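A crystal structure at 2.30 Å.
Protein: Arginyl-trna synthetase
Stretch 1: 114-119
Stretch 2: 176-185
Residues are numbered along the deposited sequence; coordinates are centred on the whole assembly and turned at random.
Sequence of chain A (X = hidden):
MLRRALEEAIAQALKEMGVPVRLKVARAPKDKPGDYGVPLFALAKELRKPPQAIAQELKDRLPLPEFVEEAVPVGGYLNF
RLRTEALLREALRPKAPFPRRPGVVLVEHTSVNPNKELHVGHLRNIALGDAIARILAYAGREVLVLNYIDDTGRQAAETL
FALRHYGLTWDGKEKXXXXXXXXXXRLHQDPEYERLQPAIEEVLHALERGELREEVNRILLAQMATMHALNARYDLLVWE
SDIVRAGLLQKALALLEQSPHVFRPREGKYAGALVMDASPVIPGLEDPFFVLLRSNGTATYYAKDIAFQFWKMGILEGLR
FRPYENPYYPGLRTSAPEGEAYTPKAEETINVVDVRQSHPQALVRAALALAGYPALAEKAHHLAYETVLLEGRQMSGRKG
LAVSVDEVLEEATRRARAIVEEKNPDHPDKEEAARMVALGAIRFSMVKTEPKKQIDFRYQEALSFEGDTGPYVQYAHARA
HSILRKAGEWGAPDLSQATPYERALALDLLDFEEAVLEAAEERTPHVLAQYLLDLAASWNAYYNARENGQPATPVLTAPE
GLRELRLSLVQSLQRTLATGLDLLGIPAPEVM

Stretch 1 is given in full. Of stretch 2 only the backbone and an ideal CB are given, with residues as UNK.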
# COMPACT_ATOMS: atom_id res chain seq x y z
N PRO A 114 -16.97 5.31 -12.37
CA PRO A 114 -18.20 4.96 -11.65
C PRO A 114 -19.32 4.58 -12.62
O PRO A 114 -20.37 5.21 -12.63
CB PRO A 114 -18.51 6.24 -10.87
CG PRO A 114 -18.06 7.32 -11.83
CD PRO A 114 -16.74 6.77 -12.37
N ASN A 115 -19.10 3.54 -13.41
CA ASN A 115 -20.08 3.13 -14.41
C ASN A 115 -20.48 1.65 -14.40
O ASN A 115 -21.32 1.24 -15.18
CB ASN A 115 -19.54 3.51 -15.79
CG ASN A 115 -18.36 2.66 -16.20
OD1 ASN A 115 -17.50 2.33 -15.37
ND2 ASN A 115 -18.30 2.29 -17.48
N LYS A 116 -19.87 0.87 -13.51
CA LYS A 116 -20.17 -0.57 -13.40
C LYS A 116 -19.39 -1.18 -12.23
O LYS A 116 -18.56 -0.51 -11.63
CB LYS A 116 -19.83 -1.30 -14.71
CG LYS A 116 -18.35 -1.28 -15.11
CD LYS A 116 -18.19 -1.78 -16.54
CE LYS A 116 -16.83 -2.42 -16.80
NZ LYS A 116 -15.70 -1.51 -16.59
N GLU A 117 -19.65 -2.45 -11.93
CA GLU A 117 -18.98 -3.12 -10.81
C GLU A 117 -17.47 -3.23 -10.99
O GLU A 117 -16.98 -3.31 -12.11
CB GLU A 117 -19.57 -4.53 -10.59
CG GLU A 117 -19.17 -5.56 -11.63
CD GLU A 117 -19.92 -5.42 -12.95
OE1 GLU A 117 -19.54 -6.10 -13.93
OE2 GLU A 117 -20.90 -4.64 -13.01
N LEU A 118 -16.74 -3.25 -9.88
CA LEU A 118 -15.28 -3.36 -9.94
C LEU A 118 -14.86 -4.74 -10.44
O LEU A 118 -15.57 -5.72 -10.22
CB LEU A 118 -14.66 -3.14 -8.55
CG LEU A 118 -15.17 -2.02 -7.63
CD1 LEU A 118 -14.04 -1.70 -6.66
CD2 LEU A 118 -15.56 -0.77 -8.40
N HIS A 119 -13.72 -4.81 -11.11
CA HIS A 119 -13.20 -6.07 -11.63
C HIS A 119 -11.84 -6.38 -11.00
O HIS A 119 -11.25 -5.53 -10.34
CB HIS A 119 -13.11 -6.01 -13.16
CG HIS A 119 -12.14 -5.00 -13.68
ND1 HIS A 119 -12.42 -4.18 -14.76
CD2 HIS A 119 -10.87 -4.69 -13.30
CE1 HIS A 119 -11.38 -3.41 -15.01
NE2 HIS A 119 -10.42 -3.70 -14.14
N UNK A 176 -26.76 -2.64 -7.37
CA UNK A 176 -26.89 -1.61 -8.39
C UNK A 176 -25.80 -1.47 -9.44
O UNK A 176 -26.12 -1.31 -10.62
CB UNK A 176 -27.02 -0.26 -7.68
N UNK A 177 -24.53 -1.54 -9.06
CA UNK A 177 -23.49 -1.39 -10.06
C UNK A 177 -23.39 -2.58 -10.99
O UNK A 177 -22.82 -2.47 -12.09
CB UNK A 177 -22.14 -1.16 -9.38
N UNK A 178 -23.94 -3.72 -10.58
CA UNK A 178 -23.94 -4.91 -11.44
C UNK A 178 -25.04 -4.70 -12.48
O UNK A 178 -24.90 -5.09 -13.64
CB UNK A 178 -24.16 -6.19 -10.64
N UNK A 179 -26.14 -4.09 -12.05
CA UNK A 179 -27.27 -3.77 -12.91
C UNK A 179 -26.76 -2.79 -13.99
O UNK A 179 -27.04 -2.96 -15.18
CB UNK A 179 -28.43 -3.18 -12.11
N UNK A 180 -26.00 -1.79 -13.57
CA UNK A 180 -25.44 -0.80 -14.50
C UNK A 180 -24.46 -1.47 -15.45
O UNK A 180 -24.45 -1.19 -16.65
CB UNK A 180 -24.75 0.33 -13.74
N UNK A 181 -23.64 -2.37 -14.92
CA UNK A 181 -22.67 -3.06 -15.74
C UNK A 181 -23.32 -3.90 -16.83
O UNK A 181 -22.79 -4.01 -17.94
CB UNK A 181 -21.78 -3.94 -14.86
N UNK A 182 -24.46 -4.50 -16.52
CA UNK A 182 -25.17 -5.32 -17.50
C UNK A 182 -25.59 -4.43 -18.68
O UNK A 182 -25.42 -4.79 -19.84
CB UNK A 182 -26.39 -6.00 -16.87
N UNK A 183 -26.12 -3.25 -18.36
CA UNK A 183 -26.54 -2.30 -19.38
C UNK A 183 -25.32 -1.89 -20.21
O UNK A 183 -25.38 -1.85 -21.44
CB UNK A 183 -27.21 -1.08 -18.75
N UNK A 184 -24.20 -1.61 -19.54
CA UNK A 184 -23.00 -1.22 -20.25
C UNK A 184 -22.60 -2.34 -21.21
O UNK A 184 -22.27 -2.08 -22.37
CB UNK A 184 -21.87 -0.90 -19.27
N UNK A 185 -22.63 -3.57 -20.73
CA UNK A 185 -22.26 -4.71 -21.56
C UNK A 185 -23.20 -4.89 -22.75
O UNK A 185 -22.76 -5.23 -23.84
CB UNK A 185 -22.24 -5.99 -20.72

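Backbone angles from 176 to 185 are helical throughout, with psi loosest at 177 (-19°), so every fourth or third residue should meet the loop from Asn115 to Leu118. The CA atoms come nearest at 181, 4.2 Å from the CA of Lys116.

Position 176 has nothing of stretch 1 within 5.5 Å of its ideal CB, so the segment sets no preference; it is Tyr176, its ring out of reach.

At position 177 the CA-to-CB bond points toward stretch 1, and the ideal CB stands 3.8 Å from the N of Glu117. Backbone amides nearby favour a short acceptor, such as Asp, Asn or Ser. The residue is Asp177. Its OD2 is 4.2 Å from Leu118 N, too far for a direct bond, and water 2 spans the gap, donating to Asp177 OD2 (2.7 Å) and accepting from Leu118 N (3.2 Å). Asp177 O receives a CA-H...O contact from Lys116 CA at 3.5 Å; Glu117 OE2 lies 3.0 Å from Asp177 O, but both are acceptors, so no hydrogen bond forms.

Position 178 directs its CB away, yet that ideal CB is only 4.3 Å from Glu117 OE2. A side chain able to fold back could cover Glu117; an aromatic, Lys or Arg would be plausible. It is His178, with chi1 at -84°, which brings the ring round so that Glu117 CB sits over one face, 3.7 Å from the His178 ring centroid and 14° off the normal. Water 1 donates to both His178 O (2.6 Å) and Glu117 OE2 (3.0 Å).

Position 179 points away, unconstrained by stretch 1; it is Phe179.

At position 180 the CB points toward stretch 1, 3.8 Å from Asn115 O and 4.7 Å from Lys116 CA. Such proximity suits a small residue, Ala or Ser. It is Ala180, its methyl packed against that carbonyl.

Position 181 is the most restrictive: an ideal CB would lie 2.2 Å from Glu117 OE2, a clash, and 3.3 Å from Lys116 CB. Only glycine fits this arrangement. Gly181 lets Lys116 CB approach its CA to 3.5 Å.

Positions 182 and 183 have no stretch 1 atom within 5.5 Å of their ideal CBs; they are Arg182 and Ala183.

Position 184 again points toward stretch 1, its ideal CB 4.7 Å from both Asn115 O and Lys116 CD. A long or aromatic side chain could run along Lys116. Tyr184, with chi1 at 179°, places CD2 3.9 Å from Lys116 CD and CE1 3.7 Å from Asn115 ND2, both oblique to the ring. Lys116 NZ is 5.5 Å from the Tyr184 ring centroid, at most a weak cation-pi attraction.

Position 185 points sideways, beyond contact; it is Val185.

Stretch 2 176-185: YDHFAGRAYV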
# COMPACT_ATOMS: atom_id res chain seq x y z
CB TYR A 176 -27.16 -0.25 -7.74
CG TYR A 176 -27.76 0.75 -8.70
CD1 TYR A 176 -26.96 1.63 -9.43
CD2 TYR A 176 -29.15 0.78 -8.92
CE1 TYR A 176 -27.51 2.52 -10.34
CE2 TYR A 176 -29.71 1.67 -9.84
CZ TYR A 176 -28.89 2.53 -10.54
OH TYR A 176 -29.43 3.40 -11.45
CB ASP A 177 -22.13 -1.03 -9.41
CG ASP A 177 -21.66 -2.05 -8.39
OD1 ASP A 177 -22.50 -2.75 -7.79
OD2 ASP A 177 -20.43 -2.12 -8.19
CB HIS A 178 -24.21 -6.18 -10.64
CG HIS A 178 -22.99 -6.75 -9.99
ND1 HIS A 178 -22.47 -6.26 -8.82
CD2 HIS A 178 -22.16 -7.75 -10.38
CE1 HIS A 178 -21.37 -6.92 -8.51
NE2 HIS A 178 -21.16 -7.83 -9.45
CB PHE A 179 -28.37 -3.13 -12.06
CG PHE A 179 -29.44 -2.44 -12.85
CD1 PHE A 179 -30.23 -3.14 -13.76
CD2 PHE A 179 -29.69 -1.08 -12.66
CE1 PHE A 179 -31.24 -2.51 -14.46
CE2 PHE A 179 -30.70 -0.43 -13.36
CZ PHE A 179 -31.49 -1.15 -14.27
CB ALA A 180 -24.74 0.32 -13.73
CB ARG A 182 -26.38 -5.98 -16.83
CG ARG A 182 -26.42 -7.50 -17.00
CD ARG A 182 -26.93 -8.24 -15.76
NE ARG A 182 -28.11 -7.62 -15.14
CZ ARG A 182 -29.23 -7.32 -15.78
NH1 ARG A 182 -29.35 -7.57 -17.08
NH2 ARG A 182 -30.24 -6.76 -15.12
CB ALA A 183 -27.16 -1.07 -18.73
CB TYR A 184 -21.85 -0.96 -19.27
CG TYR A 184 -20.54 -0.58 -19.93
CD1 TYR A 184 -20.26 0.75 -20.27
CD2 TYR A 184 -19.57 -1.54 -20.22
CE1 TYR A 184 -19.05 1.10 -20.87
CE2 TYR A 184 -18.36 -1.20 -20.82
CZ TYR A 184 -18.11 0.13 -21.14
OH TYR A 184 -16.93 0.49 -21.74
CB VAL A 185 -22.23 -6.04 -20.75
CG1 VAL A 185 -22.10 -7.24 -21.70
CG2 VAL A 185 -21.04 -6.02 -19.78
O HOH W 1 -22.89 -6.47 -14.42
O HOH W 2 -18.45 -3.64 -7.22
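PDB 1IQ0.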